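Local coordinates for putative methyl-accepting chemotaxis protein (Salmonella enterica subsp. enterica serovar Typhimurium str. LT2, PDB 6DB1), which probably senses chemical signals in the periplasm, as the N-terminal ligand-binding domain of a bacterial chemoreceptor, at residues V23-G27 with K66-M70; L60-R64 with L93-V99; F53-R57 with M102-Q106. All blocks are in the same frame, centred on the assembly; numbering follows the deposited sequence.

Contact 1: V23-G27 with K66-M70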
loop_
_atom_site.group_PDB
_atom_site.type_symbol
_atom_site.label_atom_id
_atom_site.label_comp_id
_atom_site.label_asym_id
_atom_site.label_seq_id
_atom_site.Cartn_x
_atom_site.Cartn_y
_atom_site.Cartn_z
ATOM N N VAL A 23 6.064 -5.316 -5.342
ATOM C CA VAL A 23 5.631 -4.537 -6.507
ATOM C C VAL A 23 4.149 -4.157 -6.359
ATOM O O VAL A 23 3.751 -3.039 -6.719
ATOM C CB VAL A 23 5.915 -5.293 -7.816
ATOM C CG1 VAL A 23 5.222 -4.666 -9.016
ATOM C CG2 VAL A 23 7.410 -5.397 -8.054
ATOM N N LEU A 24 3.337 -5.071 -5.844
ATOM C CA LEU A 24 1.916 -4.804 -5.631
ATOM C C LEU A 24 1.745 -3.693 -4.578
ATOM O O LEU A 24 0.920 -2.799 -4.746
ATOM C CB LEU A 24 1.221 -6.108 -5.213
ATOM C CG LEU A 24 -0.274 -6.012 -4.888
ATOM C CD1 LEU A 24 -1.078 -5.476 -6.067
ATOM C CD2 LEU A 24 -0.819 -7.370 -4.447
ATOM N N SER A 25 2.498 -3.740 -3.484
ATOM C CA SER A 25 2.399 -2.691 -2.444
ATOM C C SER A 25 2.843 -1.333 -2.989
ATOM O O SER A 25 2.263 -0.310 -2.673
ATOM C CB SER A 25 3.206 -3.041 -1.236
ATOM O OG SER A 25 2.621 -4.121 -0.551
ATOM N N GLN A 26 3.897 -1.350 -3.787
ATOM C CA GLN A 26 4.405 -0.146 -4.385
ATOM C C GLN A 26 3.343 0.425 -5.329
ATOM O O GLN A 26 3.153 1.641 -5.368
ATOM C CB GLN A 26 5.722 -0.421 -5.104
ATOM C CG GLN A 26 6.897 -0.633 -4.164
ATOM C CD GLN A 26 8.113 -1.181 -4.876
ATOM O OE1 GLN A 26 8.025 -1.794 -5.945
ATOM N NE2 GLN A 26 9.268 -0.997 -4.261
ATOM N N GLY A 27 2.666 -0.447 -6.087
ATOM C CA GLY A 27 1.622 0.003 -6.980
ATOM C C GLY A 27 0.495 0.679 -6.210
ATOM O O GLY A 27 -0.042 1.699 -6.631
ATOM N N LYS A 66 4.808 0.158 -12.314
ATOM C CA LYS A 66 4.659 -0.965 -11.393
ATOM C C LYS A 66 3.736 -2.033 -11.989
ATOM O O LYS A 66 3.972 -3.182 -11.768
ATOM C CB LYS A 66 4.241 -0.480 -10.007
ATOM C CG LYS A 66 5.349 0.263 -9.282
ATOM C CD LYS A 66 6.615 -0.559 -9.159
ATOM C CE LYS A 66 7.749 0.181 -8.490
ATOM N NZ LYS A 66 8.971 -0.648 -8.497
ATOM N N LEU A 67 2.726 -1.659 -12.758
ATOM C CA LEU A 67 1.888 -2.654 -13.416
ATOM C C LEU A 67 2.736 -3.446 -14.421
ATOM O O LEU A 67 2.615 -4.652 -14.519
ATOM C CB LEU A 67 0.717 -1.972 -14.130
ATOM C CG LEU A 67 -0.160 -2.890 -14.983
ATOM C CD1 LEU A 67 -0.845 -3.949 -14.136
ATOM C CD2 LEU A 67 -1.189 -2.079 -15.768
ATOM N N GLU A 68 3.578 -2.760 -15.186
ATOM C CA GLU A 68 4.398 -3.454 -16.169
ATOM C C GLU A 68 5.319 -4.451 -15.460
ATOM O O GLU A 68 5.481 -5.566 -15.910
ATOM C CB GLU A 68 5.210 -2.460 -17.002
ATOM C CG GLU A 68 4.386 -1.721 -18.037
ATOM C CD GLU A 68 3.498 -2.605 -18.888
ATOM O OE1 GLU A 68 2.295 -2.690 -18.587
ATOM O OE2 GLU A 68 4.016 -3.220 -19.839
ATOM N N GLU A 69 5.886 -4.046 -14.336
ATOM C CA GLU A 69 6.780 -4.898 -13.561
ATOM C C GLU A 69 5.986 -6.084 -12.981
ATOM O O GLU A 69 6.494 -7.236 -12.923
ATOM C CB GLU A 69 7.416 -4.052 -12.460
ATOM C CG GLU A 69 8.830 -4.425 -12.103
ATOM C CD GLU A 69 9.365 -3.645 -10.909
ATOM O OE1 GLU A 69 10.118 -4.254 -10.116
ATOM O OE2 GLU A 69 9.008 -2.442 -10.756
HETATM N N MSE A 70 4.738 -5.836 -12.592
HETATM C CA MSE A 70 3.919 -6.920 -12.033
HETATM C C MSE A 70 3.650 -7.939 -13.086
HETATM O O MSE A 70 3.763 -9.143 -12.826
HETATM C CB MSE A 70 2.593 -6.440 -11.449
HETATM C CG MSE A 70 1.943 -7.503 -10.534
HETATM SE SE MSE A 70 2.856 -7.633 -8.790
HETATM C CE MSE A 70 1.758 -9.094 -8.101
#

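Contact 2: L60-R64 with L93-V99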
loop_
_atom_site.group_PDB
_atom_site.type_symbol
_atom_site.label_atom_id
_atom_site.label_comp_id
_atom_site.label_asym_id
_atom_site.label_seq_id
_atom_site.Cartn_x
_atom_site.Cartn_y
_atom_site.Cartn_z
ATOM N N LEU A 60 1.215 8.667 -11.481
ATOM C CA LEU A 60 0.523 7.924 -12.524
ATOM C C LEU A 60 1.552 7.099 -13.295
ATOM O O LEU A 60 1.375 5.896 -13.492
ATOM C CB LEU A 60 -0.219 8.903 -13.439
ATOM C CG LEU A 60 -1.006 8.291 -14.598
ATOM C CD1 LEU A 60 -2.134 9.205 -15.021
ATOM C CD2 LEU A 60 -0.116 7.971 -15.790
ATOM N N GLU A 61 2.651 7.743 -13.668
ATOM C CA GLU A 61 3.704 7.066 -14.399
ATOM C C GLU A 61 4.315 5.944 -13.537
ATOM O O GLU A 61 4.634 4.878 -14.070
ATOM C CB GLU A 61 4.760 8.057 -14.878
ATOM C CG GLU A 61 4.974 7.996 -16.369
ATOM C CD GLU A 61 5.394 6.628 -16.868
ATOM O OE1 GLU A 61 5.096 6.312 -18.036
ATOM O OE2 GLU A 61 6.029 5.882 -16.088
ATOM N N ASN A 62 4.454 6.154 -12.225
ATOM C CA ASN A 62 5.015 5.111 -11.337
ATOM C C ASN A 62 4.035 3.926 -11.228
ATOM O O ASN A 62 4.462 2.768 -11.143
ATOM C CB ASN A 62 5.381 5.661 -9.955
ATOM C CG ASN A 62 6.630 6.517 -9.938
ATOM O OD1 ASN A 62 7.436 6.487 -10.869
ATOM N ND2 ASN A 62 6.827 7.250 -8.851
HETATM N N MSE A 63 2.733 4.221 -11.230
HETATM C CA MSE A 63 1.690 3.198 -11.146
HETATM C C MSE A 63 1.705 2.341 -12.397
HETATM O O MSE A 63 1.534 1.123 -12.338
HETATM C CB MSE A 63 0.368 3.940 -10.976
HETATM C CG MSE A 63 -0.769 3.093 -10.406
HETATM SE SE MSE A 63 -2.359 4.225 -10.097
HETATM C CE MSE A 63 -3.703 2.807 -10.357
ATOM N N ARG A 64 1.916 2.989 -13.539
ATOM C CA ARG A 64 1.982 2.320 -14.834
ATOM C C ARG A 64 3.245 1.447 -14.884
ATOM O O ARG A 64 3.192 0.307 -15.364
ATOM C CB ARG A 64 1.995 3.359 -15.958
ATOM C CG ARG A 64 1.909 2.763 -17.354
ATOM C CD ARG A 64 2.167 3.796 -18.435
ATOM N NE ARG A 64 1.304 4.967 -18.369
ATOM C CZ ARG A 64 0.042 5.030 -18.814
ATOM N NH1 ARG A 64 -0.572 3.947 -19.260
ATOM N NH2 ARG A 64 -0.597 6.188 -18.830
ATOM N N LEU A 93 -8.129 0.072 -13.179
ATOM C CA LEU A 93 -8.047 1.215 -12.293
ATOM C C LEU A 93 -7.253 2.339 -12.960
ATOM O O LEU A 93 -7.626 3.513 -12.876
ATOM C CB LEU A 93 -7.395 0.765 -10.983
ATOM C CG LEU A 93 -7.066 1.862 -9.976
ATOM C CD1 LEU A 93 -8.282 2.729 -9.681
ATOM C CD2 LEU A 93 -6.522 1.240 -8.698
ATOM N N LEU A 94 -6.197 1.949 -13.665
ATOM C CA LEU A 94 -5.303 2.878 -14.309
ATOM C C LEU A 94 -5.905 3.451 -15.592
ATOM O O LEU A 94 -5.943 4.675 -15.761
ATOM C CB LEU A 94 -3.993 2.149 -14.627
ATOM C CG LEU A 94 -2.951 2.936 -15.424
ATOM C CD1 LEU A 94 -2.384 4.101 -14.615
ATOM C CD2 LEU A 94 -1.828 2.014 -15.876
ATOM N N GLU A 95 -6.354 2.592 -16.498
ATOM C CA GLU A 95 -6.817 3.073 -17.817
ATOM C C GLU A 95 -8.226 3.672 -17.777
ATOM O O GLU A 95 -8.555 4.447 -18.674
ATOM C CB GLU A 95 -6.760 1.947 -18.847
ATOM C CG GLU A 95 -5.351 1.670 -19.319
ATOM C CD GLU A 95 -5.137 0.298 -19.927
ATOM O OE1 GLU A 95 -3.967 -0.139 -19.961
ATOM O OE2 GLU A 95 -6.140 -0.332 -20.357
ATOM N N LYS A 96 -9.034 3.350 -16.768
ATOM C CA LYS A 96 -10.411 3.854 -16.721
ATOM C C LYS A 96 -10.628 4.806 -15.538
ATOM O O LYS A 96 -11.581 5.581 -15.567
ATOM C CB LYS A 96 -11.402 2.691 -16.608
ATOM C CG LYS A 96 -11.388 1.689 -17.756
ATOM C CD LYS A 96 -12.348 0.537 -17.534
ATOM C CE LYS A 96 -12.342 -0.479 -18.656
ATOM N NZ LYS A 96 -13.285 -1.592 -18.384
ATOM N N GLY A 97 -9.790 4.748 -14.503
ATOM C CA GLY A 97 -9.993 5.621 -13.362
ATOM C C GLY A 97 -8.994 6.766 -13.314
ATOM O O GLY A 97 -9.357 7.934 -13.457
ATOM N N VAL A 98 -7.728 6.396 -13.185
ATOM C CA VAL A 98 -6.612 7.306 -13.003
ATOM C C VAL A 98 -6.333 8.178 -14.229
ATOM O O VAL A 98 -6.178 9.392 -14.095
ATOM C CB VAL A 98 -5.356 6.507 -12.622
ATOM C CG1 VAL A 98 -4.087 7.327 -12.767
ATOM C CG2 VAL A 98 -5.481 5.933 -11.221
ATOM N N VAL A 99 -6.165 7.566 -15.387
ATOM C CA VAL A 99 -5.818 8.325 -16.571
ATOM C C VAL A 99 -6.919 9.345 -16.892
ATOM O O VAL A 99 -6.618 10.516 -17.101
ATOM C CB VAL A 99 -5.501 7.402 -17.762
ATOM C CG1 VAL A 99 -5.547 8.150 -19.083
ATOM C CG2 VAL A 99 -4.161 6.709 -17.578
#

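Contact 3: F53-R57 with M102-Q106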
loop_
_atom_site.group_PDB
_atom_site.type_symbol
_atom_site.label_atom_id
_atom_site.label_comp_id
_atom_site.label_asym_id
_atom_site.label_seq_id
_atom_site.Cartn_x
_atom_site.Cartn_y
_atom_site.Cartn_z
ATOM N N PHE A 53 1.207 19.971 -12.068
ATOM C CA PHE A 53 0.752 18.598 -12.275
ATOM C C PHE A 53 1.926 17.619 -12.339
ATOM O O PHE A 53 1.697 16.411 -12.328
ATOM C CB PHE A 53 -0.053 18.481 -13.567
ATOM C CG PHE A 53 -1.357 19.229 -13.532
ATOM C CD1 PHE A 53 -2.363 18.830 -12.667
ATOM C CD2 PHE A 53 -1.589 20.306 -14.374
ATOM C CE1 PHE A 53 -3.567 19.513 -12.624
ATOM C CE2 PHE A 53 -2.801 20.979 -14.341
ATOM C CZ PHE A 53 -3.787 20.580 -13.468
ATOM N N ALA A 54 3.160 18.132 -12.386
ATOM C CA ALA A 54 4.373 17.292 -12.511
ATOM C C ALA A 54 4.359 16.096 -11.538
ATOM O O ALA A 54 4.668 14.965 -11.965
ATOM C CB ALA A 54 5.610 18.140 -12.324
ATOM N N PRO A 55 4.023 16.330 -10.238
ATOM C CA PRO A 55 4.010 15.266 -9.206
ATOM C C PRO A 55 2.917 14.200 -9.397
ATOM O O PRO A 55 3.162 13.004 -9.166
ATOM C CB PRO A 55 3.786 15.961 -7.856
ATOM C CG PRO A 55 3.337 17.362 -8.202
ATOM C CD PRO A 55 3.863 17.640 -9.594
ATOM N N ALA A 56 1.715 14.622 -9.769
ATOM C CA ALA A 56 0.650 13.646 -9.992
ATOM C C ALA A 56 1.042 12.765 -11.181
ATOM O O ALA A 56 0.935 11.538 -11.115
ATOM C CB ALA A 56 -0.669 14.339 -10.213
ATOM N N ARG A 57 1.516 13.405 -12.251
ATOM C CA ARG A 57 1.968 12.695 -13.449
ATOM C C ARG A 57 3.042 11.672 -13.054
ATOM O O ARG A 57 3.115 10.595 -13.644
ATOM C CB ARG A 57 2.558 13.652 -14.495
ATOM C CG ARG A 57 1.550 14.531 -15.225
ATOM C CD ARG A 57 2.235 15.632 -16.030
ATOM N NE ARG A 57 1.288 16.485 -16.739
ATOM C CZ ARG A 57 1.593 17.623 -17.368
ATOM N NH1 ARG A 57 0.642 18.328 -17.961
ATOM N NH2 ARG A 57 2.836 18.066 -17.378
HETATM N N MSE A 102 -6.684 12.434 -14.708
HETATM C CA MSE A 102 -5.578 13.314 -15.074
HETATM C C MSE A 102 -5.844 14.137 -16.302
HETATM O O MSE A 102 -5.516 15.319 -16.340
HETATM C CB MSE A 102 -4.340 12.490 -15.347
HETATM C CG MSE A 102 -3.461 12.504 -14.118
HETATM SE SE MSE A 102 -2.151 13.949 -14.284
HETATM C CE MSE A 102 -2.870 14.893 -12.733
ATOM N N GLN A 103 -6.425 13.524 -17.326
ATOM C CA GLN A 103 -6.705 14.242 -18.561
ATOM C C GLN A 103 -7.845 15.243 -18.316
ATOM O O GLN A 103 -7.835 16.370 -18.838
ATOM C CB GLN A 103 -6.984 13.236 -19.681
ATOM C CG GLN A 103 -5.739 12.441 -20.076
ATOM C CD GLN A 103 -5.969 11.391 -21.141
ATOM O OE1 GLN A 103 -7.047 10.801 -21.248
ATOM N NE2 GLN A 103 -4.926 11.107 -21.911
ATOM N N LEU A 104 -8.766 14.857 -17.448
ATOM C CA LEU A 104 -9.927 15.661 -17.126
ATOM C C LEU A 104 -9.515 16.803 -16.183
ATOM O O LEU A 104 -10.073 17.895 -16.241
ATOM C CB LEU A 104 -10.952 14.718 -16.486
ATOM C CG LEU A 104 -12.430 14.992 -16.758
ATOM C CD1 LEU A 104 -12.708 15.092 -18.252
ATOM C CD2 LEU A 104 -13.281 13.886 -16.149
ATOM N N ALA A 105 -8.521 16.571 -15.335
ATOM C CA ALA A 105 -8.069 17.597 -14.386
ATOM C C ALA A 105 -7.360 18.730 -15.141
ATOM O O ALA A 105 -7.264 19.864 -14.658
ATOM C CB ALA A 105 -7.156 16.980 -13.351
ATOM N N GLN A 106 -6.875 18.405 -16.329
ATOM C CA GLN A 106 -6.181 19.362 -17.150
ATOM C C GLN A 106 -7.153 20.019 -18.146
ATOM O O GLN A 106 -6.709 20.786 -18.989
ATOM C CB GLN A 106 -5.013 18.652 -17.841
ATOM C CG GLN A 106 -3.963 18.137 -16.863
ATOM C CD GLN A 106 -2.929 17.229 -17.485
ATOM O OE1 GLN A 106 -1.733 17.380 -17.261
ATOM N NE2 GLN A 106 -3.378 16.272 -18.281
#

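Contact 1: V23-G27 with K66-M70
The ammonium of Lys66 is gripped by two oxygens, one from each helix. NZ donates across the contact to OE1 of Gln26 at 3.0 Å and, one turn along its own helix, makes a salt bridge of 2.9 Å to OE2 of Glu69. The carboxylate offers its syn lone pair, whereas the amide oxygen is approached from above the carbonyl plane, 53° out of it, a less favourable direction. A bend at chi2 (-56°) carries the lysine chain across the gap, where it crosses Gln26 at a slant and lays CE near Gln26 CB. Helices 13-46 and 54-73 run antiparallel, the axes of the two short segments coming within 9.2 Å at 160°, as neighbours in an up-down four-helix bundle. At the close point Gly27 CA lies 4.0 Å from CB of Lys66. Deeper in, Val23 points at the facing helix and sets CG1 3.4 Å from the carbonyl O of Lys66, while its CG2 rests against the Glu69 carboxylate. Selenomethionine Met70, its chain folded at chi2, brings SE to 3.8 Å from Val23 CG1 and its methyl CE toward CB of Leu24. Leu24 and Met70 also touch Phe135 of helix 110-144, and Met70 packs on Trp90 of helix 80-105. On the outer side, Gln26 packs against Glu133 of the second subunit.

Contact 2: L60-R64 with L93-V99
Leu60 and selenomethionine Met63 both swing CG opposite the backbone N, with chi1 at -180° and -160°, which sends their ends across to helix 80-105. Met63 stays extended at chi2 (175°) and inserts its methyl beside Leu93, CE to CG 3.5 Å, their chains crossing at about a right angle. Val98 receives both residues on separate branches: CG1 lies 3.5 Å from CD1 of Leu60, and CG2 is 3.7 Å from CE of Met63. Met63 has two modelled conformations; the CE contacts given belong to one. Leu94 reaches back with CD2, which sits 4.0 Å from CA of Arg64 and touches the first carbons of that side chain. Arg64 bends at chi3 and brings NH2 to 3.8 Å from CG2 of Val99, so its aliphatic part and guanidinium flank the apolar seam. A wider pi-type turn spans 93-98, with Val98 N bonded to the carbonyl O of Leu93 at 2.9 Å. Tyr31 of helix 13-46 touches Met63, Leu93 and Val98, and Leu124 and Phe128 of helix 110-144 meet Leu93. No hydrogen bond links the segments; the helices meet antiparallel, axes 11.0 Å apart, through the interleaved apolar side chains of an antiparallel four-helix bundle core.

Contact 3: F53-R57 with M102-Q106
Arg57 and Gln106 make the polar clasp of this contact. NH1 of Arg57 donates a hydrogen bond to OE1 of Gln106 at 2.7 Å with an N-H...O angle of 157°, and NE adds a weak bond to the same oxygen. That oxygen lies close to the guanidinium plane, at its edge, while NH1 is tilted 29° from the carbonyl plane. CB of Phe53 lies over one guanidinium face, 3.9 Å above the plane and toward its rim. The extended Gln106 side chain sets CG over one face of the Phe53 ring, 4.0 Å from the centroid, in a CH-pi contact. The ring and amide planes stand nearly perpendicular. At the ring's far end, CZ approaches the carbonyl O of Ala105 to 3.7 Å. Toward helix 13-46, selenomethionine Met102 folds at chi2 and chi3, which puts its methyl CE near CD1 of Phe53 and 3.4 Å from CB of Ala56; its SE rests on CG of Arg57. The 3.4 Å is abnormally short and the torsions are unstaggered, so the methyl's placement is somewhat doubtful. Behind this layer, Phe34 and Leu38 of helix 13-46 back Met102, and Met42 touches Phe53. Ala54 N donates to OD1 of Asp52, just ahead of the segment. The bundle end thus pairs a buried selenomethionine with an outer amide oxygen that takes two N-H donors and would probably be polarised by the arginine's charge.

Helix 54-73 is common to all three contacts. Contact 1 pairs it with helix 13-46, whereas contacts 2 and 3 pair it with helix 80-105. About 12 Å separate the centres of contacts 1 and 2, about 11 Å those of contacts 2 and 3, and about 20 Å those of contacts 1 and 3, so contact 2 comes between the others. Leu67 CD2 meets Leu94 CD2 at 4.1 Å where contacts 1 and 2 touch, and Leu60 packs on Met102 where 2 joins 3. Along the chain, contact 2 is nested inside the loop closed by contact 3, while contact 1 crosses both. Helix 54-73 is thereby fastened to two neighbours within the bundle.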